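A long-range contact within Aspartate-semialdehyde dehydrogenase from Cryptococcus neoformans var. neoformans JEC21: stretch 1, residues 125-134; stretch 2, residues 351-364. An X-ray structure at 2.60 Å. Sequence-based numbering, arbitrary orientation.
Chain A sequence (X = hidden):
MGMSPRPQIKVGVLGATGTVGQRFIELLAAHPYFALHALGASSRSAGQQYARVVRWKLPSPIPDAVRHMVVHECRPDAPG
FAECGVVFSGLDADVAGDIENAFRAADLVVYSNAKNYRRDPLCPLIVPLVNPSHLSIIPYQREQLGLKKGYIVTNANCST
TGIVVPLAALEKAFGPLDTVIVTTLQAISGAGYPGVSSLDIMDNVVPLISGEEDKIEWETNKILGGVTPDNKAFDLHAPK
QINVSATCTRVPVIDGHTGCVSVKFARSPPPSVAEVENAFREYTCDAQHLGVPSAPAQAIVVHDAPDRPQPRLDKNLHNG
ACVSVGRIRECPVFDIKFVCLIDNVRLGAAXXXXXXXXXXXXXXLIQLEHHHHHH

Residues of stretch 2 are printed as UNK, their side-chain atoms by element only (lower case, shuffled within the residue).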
# COMPACT_ATOMS: atom_id res chain seq x y z
N LEU A 125 -36.41 -3.07 5.28
CA LEU A 125 -34.98 -2.98 5.10
C LEU A 125 -34.74 -1.75 4.25
O LEU A 125 -34.96 -1.76 3.04
CB LEU A 125 -34.48 -4.21 4.36
CG LEU A 125 -33.06 -4.15 3.80
CD1 LEU A 125 -32.05 -3.88 4.91
CD2 LEU A 125 -32.73 -5.45 3.11
N ILE A 126 -34.35 -0.66 4.89
CA ILE A 126 -34.41 0.65 4.27
C ILE A 126 -33.04 1.25 4.02
O ILE A 126 -32.22 1.36 4.91
CB ILE A 126 -35.26 1.59 5.11
CG1 ILE A 126 -36.71 1.11 5.10
CG2 ILE A 126 -35.19 3.00 4.53
CD1 ILE A 126 -37.64 1.81 6.08
N VAL A 127 -32.80 1.60 2.78
CA VAL A 127 -31.76 2.54 2.39
C VAL A 127 -32.44 3.89 2.34
O VAL A 127 -33.32 4.11 1.51
CB VAL A 127 -31.21 2.22 0.98
CG1 VAL A 127 -30.26 3.31 0.49
CG2 VAL A 127 -30.53 0.87 1.05
N PRO A 128 -32.06 4.78 3.25
CA PRO A 128 -32.81 6.04 3.41
C PRO A 128 -32.94 6.88 2.15
O PRO A 128 -33.91 7.64 2.05
CB PRO A 128 -32.02 6.80 4.48
CG PRO A 128 -30.69 6.09 4.58
CD PRO A 128 -30.97 4.67 4.23
N LEU A 129 -32.01 6.77 1.21
CA LEU A 129 -32.10 7.55 -0.03
C LEU A 129 -32.84 6.83 -1.15
O LEU A 129 -32.82 7.31 -2.33
CB LEU A 129 -30.72 7.98 -0.56
CG LEU A 129 -29.77 8.62 0.46
CD1 LEU A 129 -28.46 9.00 -0.22
CD2 LEU A 129 -30.44 9.81 1.13
N VAL A 130 -33.53 5.75 -0.79
CA VAL A 130 -34.23 4.97 -1.78
C VAL A 130 -35.64 4.59 -1.39
O VAL A 130 -36.56 4.94 -2.12
CB VAL A 130 -33.46 3.69 -2.07
CG1 VAL A 130 -34.26 2.79 -3.00
CG2 VAL A 130 -32.12 4.01 -2.69
N ASN A 131 -35.83 3.88 -0.27
CA ASN A 131 -37.12 3.28 0.01
C ASN A 131 -37.72 3.51 1.40
O ASN A 131 -38.33 2.60 1.98
CB ASN A 131 -37.02 1.78 -0.25
CG ASN A 131 -36.04 1.09 0.70
OD1 ASN A 131 -35.03 1.67 1.09
ND2 ASN A 131 -36.38 -0.13 1.10
N PRO A 132 -37.60 4.73 1.95
CA PRO A 132 -38.30 5.02 3.18
C PRO A 132 -39.83 4.85 3.13
O PRO A 132 -40.47 4.64 4.18
CB PRO A 132 -37.93 6.49 3.47
CG PRO A 132 -37.54 7.07 2.15
CD PRO A 132 -36.92 5.93 1.41
N SER A 133 -40.43 4.88 1.95
CA SER A 133 -41.85 4.57 1.81
C SER A 133 -42.20 3.22 2.44
O SER A 133 -43.37 2.97 2.77
CB SER A 133 -42.26 4.54 0.34
OG SER A 133 -41.44 3.64 -0.39
N HIS A 134 -41.22 2.34 2.61
CA HIS A 134 -41.52 1.02 3.17
C HIS A 134 -41.91 1.07 4.64
O HIS A 134 -42.35 0.07 5.21
CB HIS A 134 -40.39 0.05 2.93
CG HIS A 134 -40.23 -0.34 1.50
ND1 HIS A 134 -39.49 -1.43 1.10
CD2 HIS A 134 -40.73 0.21 0.37
CE1 HIS A 134 -39.51 -1.51 -0.22
NE2 HIS A 134 -40.25 -0.52 -0.69
N UNK A 351 -24.82 6.73 10.09
CA UNK A 351 -25.49 7.81 9.35
C UNK A 351 -26.78 7.29 8.71
O UNK A 351 -27.81 7.97 8.74
c UNK A 351 -24.58 8.48 8.32
c UNK A 351 -25.35 9.45 7.48
o UNK A 351 -23.55 9.21 8.99
N UNK A 352 -26.75 6.09 8.13
CA UNK A 352 -27.92 5.60 7.44
C UNK A 352 -29.02 5.37 8.42
O UNK A 352 -30.17 5.71 8.15
c UNK A 352 -27.64 4.31 6.70
o UNK A 352 -26.81 4.56 5.60
N UNK A 353 -28.69 4.77 9.54
CA UNK A 353 -29.71 4.47 10.55
C UNK A 353 -30.34 5.75 11.08
O UNK A 353 -31.56 5.81 11.30
o UNK A 353 -29.34 2.28 11.44
c UNK A 353 -29.12 3.65 11.69
N UNK A 354 -29.54 6.78 11.27
CA UNK A 354 -30.03 8.03 11.80
C UNK A 354 -30.97 8.71 10.83
O UNK A 354 -32.06 9.14 11.22
c UNK A 354 -29.34 10.39 12.25
c UNK A 354 -28.18 8.50 13.43
c UNK A 354 -28.86 8.96 12.13
c UNK A 354 -26.79 9.03 13.60
N UNK A 355 -30.59 8.74 9.55
CA UNK A 355 -31.46 9.32 8.52
C UNK A 355 -32.78 8.57 8.48
O UNK A 355 -33.85 9.20 8.36
c UNK A 355 -31.81 9.85 6.12
c UNK A 355 -28.67 9.98 5.94
c UNK A 355 -29.60 10.20 7.11
c UNK A 355 -30.83 9.31 7.13
N UNK A 356 -32.72 7.24 8.59
CA UNK A 356 -33.94 6.44 8.63
C UNK A 356 -34.81 6.88 9.77
O UNK A 356 -36.01 7.04 9.61
c UNK A 356 -33.64 4.94 8.81
o UNK A 356 -33.44 4.83 6.45
n UNK A 356 -32.97 2.99 7.61
c UNK A 356 -33.35 4.24 7.52
N UNK A 357 -34.22 7.05 10.92
CA UNK A 357 -34.98 7.47 12.09
C UNK A 357 -35.57 8.88 11.92
O UNK A 357 -36.71 9.10 12.28
c UNK A 357 -34.10 7.41 13.33
N UNK A 358 -34.80 9.80 11.33
CA UNK A 358 -35.30 11.17 11.09
C UNK A 358 -36.57 11.11 10.23
O UNK A 358 -37.56 11.76 10.55
c UNK A 358 -33.00 12.30 11.29
o UNK A 358 -32.08 13.41 9.41
c UNK A 358 -34.24 12.07 10.44
o UNK A 358 -30.87 13.46 11.23
c UNK A 358 -31.90 13.10 10.60
N UNK A 359 -36.55 10.29 9.20
CA UNK A 359 -37.72 10.13 8.37
C UNK A 359 -38.92 9.58 9.17
O UNK A 359 -40.07 10.04 9.01
c UNK A 359 -37.43 9.21 7.19
c UNK A 359 -38.71 8.88 6.41
c UNK A 359 -35.75 8.95 5.31
c UNK A 359 -36.44 9.91 6.26
N UNK A 360 -38.68 8.61 10.03
CA UNK A 360 -39.77 8.05 10.85
C UNK A 360 -40.36 9.10 11.80
O UNK A 360 -41.55 9.08 12.10
c UNK A 360 -39.28 6.84 11.63
N UNK A 361 -39.51 10.00 12.27
CA UNK A 361 -39.98 11.13 13.05
C UNK A 361 -40.93 11.97 12.20
O UNK A 361 -42.05 12.22 12.61
c UNK A 361 -38.81 11.96 13.59
c UNK A 361 -38.02 11.17 14.65
c UNK A 361 -39.33 13.25 14.17
N UNK A 362 -40.53 12.34 10.99
CA UNK A 362 -41.43 13.10 10.12
C UNK A 362 -42.77 12.39 9.82
O UNK A 362 -43.76 13.04 9.62
o UNK A 362 -40.75 16.41 9.01
c UNK A 362 -39.55 14.38 8.96
o UNK A 362 -39.34 16.03 10.65
c UNK A 362 -40.75 13.45 8.80
c UNK A 362 -39.89 15.70 9.59
N UNK A 363 -42.81 11.06 9.80
CA UNK A 363 -44.05 10.34 9.50
C UNK A 363 -44.83 10.01 10.75
O UNK A 363 -45.82 9.30 10.69
c UNK A 363 -42.94 9.11 7.51
n UNK A 363 -42.65 7.70 4.85
c UNK A 363 -43.06 9.16 5.02
c UNK A 363 -43.78 9.02 8.79
c UNK A 363 -43.69 9.68 6.31
N UNK A 364 -44.37 10.45 11.91
CA UNK A 364 -45.10 10.17 13.15
C UNK A 364 -44.97 8.76 13.66
O UNK A 364 -45.75 8.33 14.51

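Position 351 opens the stretch, within a helix that begins earlier in the chain, with a first carbon that carries one oxygen and one carbon; the group points sideways and touches nothing on stretch 1. It is Thr351. Position 352 has one carbon and then one oxygen. Its CB lies 4.1 Å from CG of Pro128, and its backbone O comes closer still, 3.6 Å from the same CG, so the proline ring rests against a small residue. This is Ser352, whose hydroxyl is hydrogen-bonded elsewhere in the structure. At 353 the same two atoms recur, directed away from stretch 1, which gives Ser353.

Position 354 has four carbons, forked at the first, with one arm two carbons long, and lies out of reach of stretch 1: Ile354. The same fork appears at 355, this time pointing toward stretch 1. There the short arm meets the proline ring, and with the residue named Ile355 the contact reads CG2 to CB of Pro128, 3.5 Å.

Position 356 holds two carbons, the second carrying one oxygen and one nitrogen, a flat amide end. Although its CA-to-CB bond points sideways, that end swings nearer: the nitrogen reaches the backbone of Ile126 and the oxygen sits beside Pro128. A short amide of this size is Asn356. Its ND2 donates to O of Ile126 at 3.2 Å, with an almost perfectly straight N-H...O angle of 179°. Its OD1 packs 3.2 Å from CG2 of Ile126 and 3.1 Å from CB of Pro128; the nearby proline nitrogen has no hydrogen to offer it.

A lone carbon at 357, out of reach, marks Ala357. Position 358 has three carbons, the third carrying two oxygens, also remote from stretch 1: Glu358, its carboxylate satisfied elsewhere. At 359 the fork with one longer arm returns, directed toward stretch 1, and the tip of that arm touches both Pro128 and Pro132. This is Ile359, with CD1 3.8 Å from CB of Pro132 and 4.0 Å from O of Pro128.

Position 360, one carbon, is Ala360. Position 361, one carbon bearing two more, is Val361. Position 362, three carbons with two oxygens on the third, is Glu362; none of these three reaches stretch 1. Position 363 has four carbons in a row ending in nitrogen, and the nitrogen approaches the turn around Pro132. It is Lys363, with NZ 3.8 Å from O of Pro132, too loose to be counted as a hydrogen bond. Position 364 has no side chain and a phi of 75°, which favours glycine: Gly364 closes the helix in a Schellman motif.

The rule is a helical stripe, 352, 355, 356, 359 and 363, laid against stretch 1, from Ile126 through Pro128 to the 3-10 segment at Pro132. Pro128 is the centrepiece, packed by Ile355 and Ile359, while Pro132 extends the apolar patch. One directed bond from Asn356 ties the helix to the backbone. Within stretch 1, Asn131 ND2 bonds O of Leu125 at 2.9 Å, bracing the turn that carries Pro128, with Pro132 directly after it.

Stretch 2 (351-364) TSSIINAEIAVEKG
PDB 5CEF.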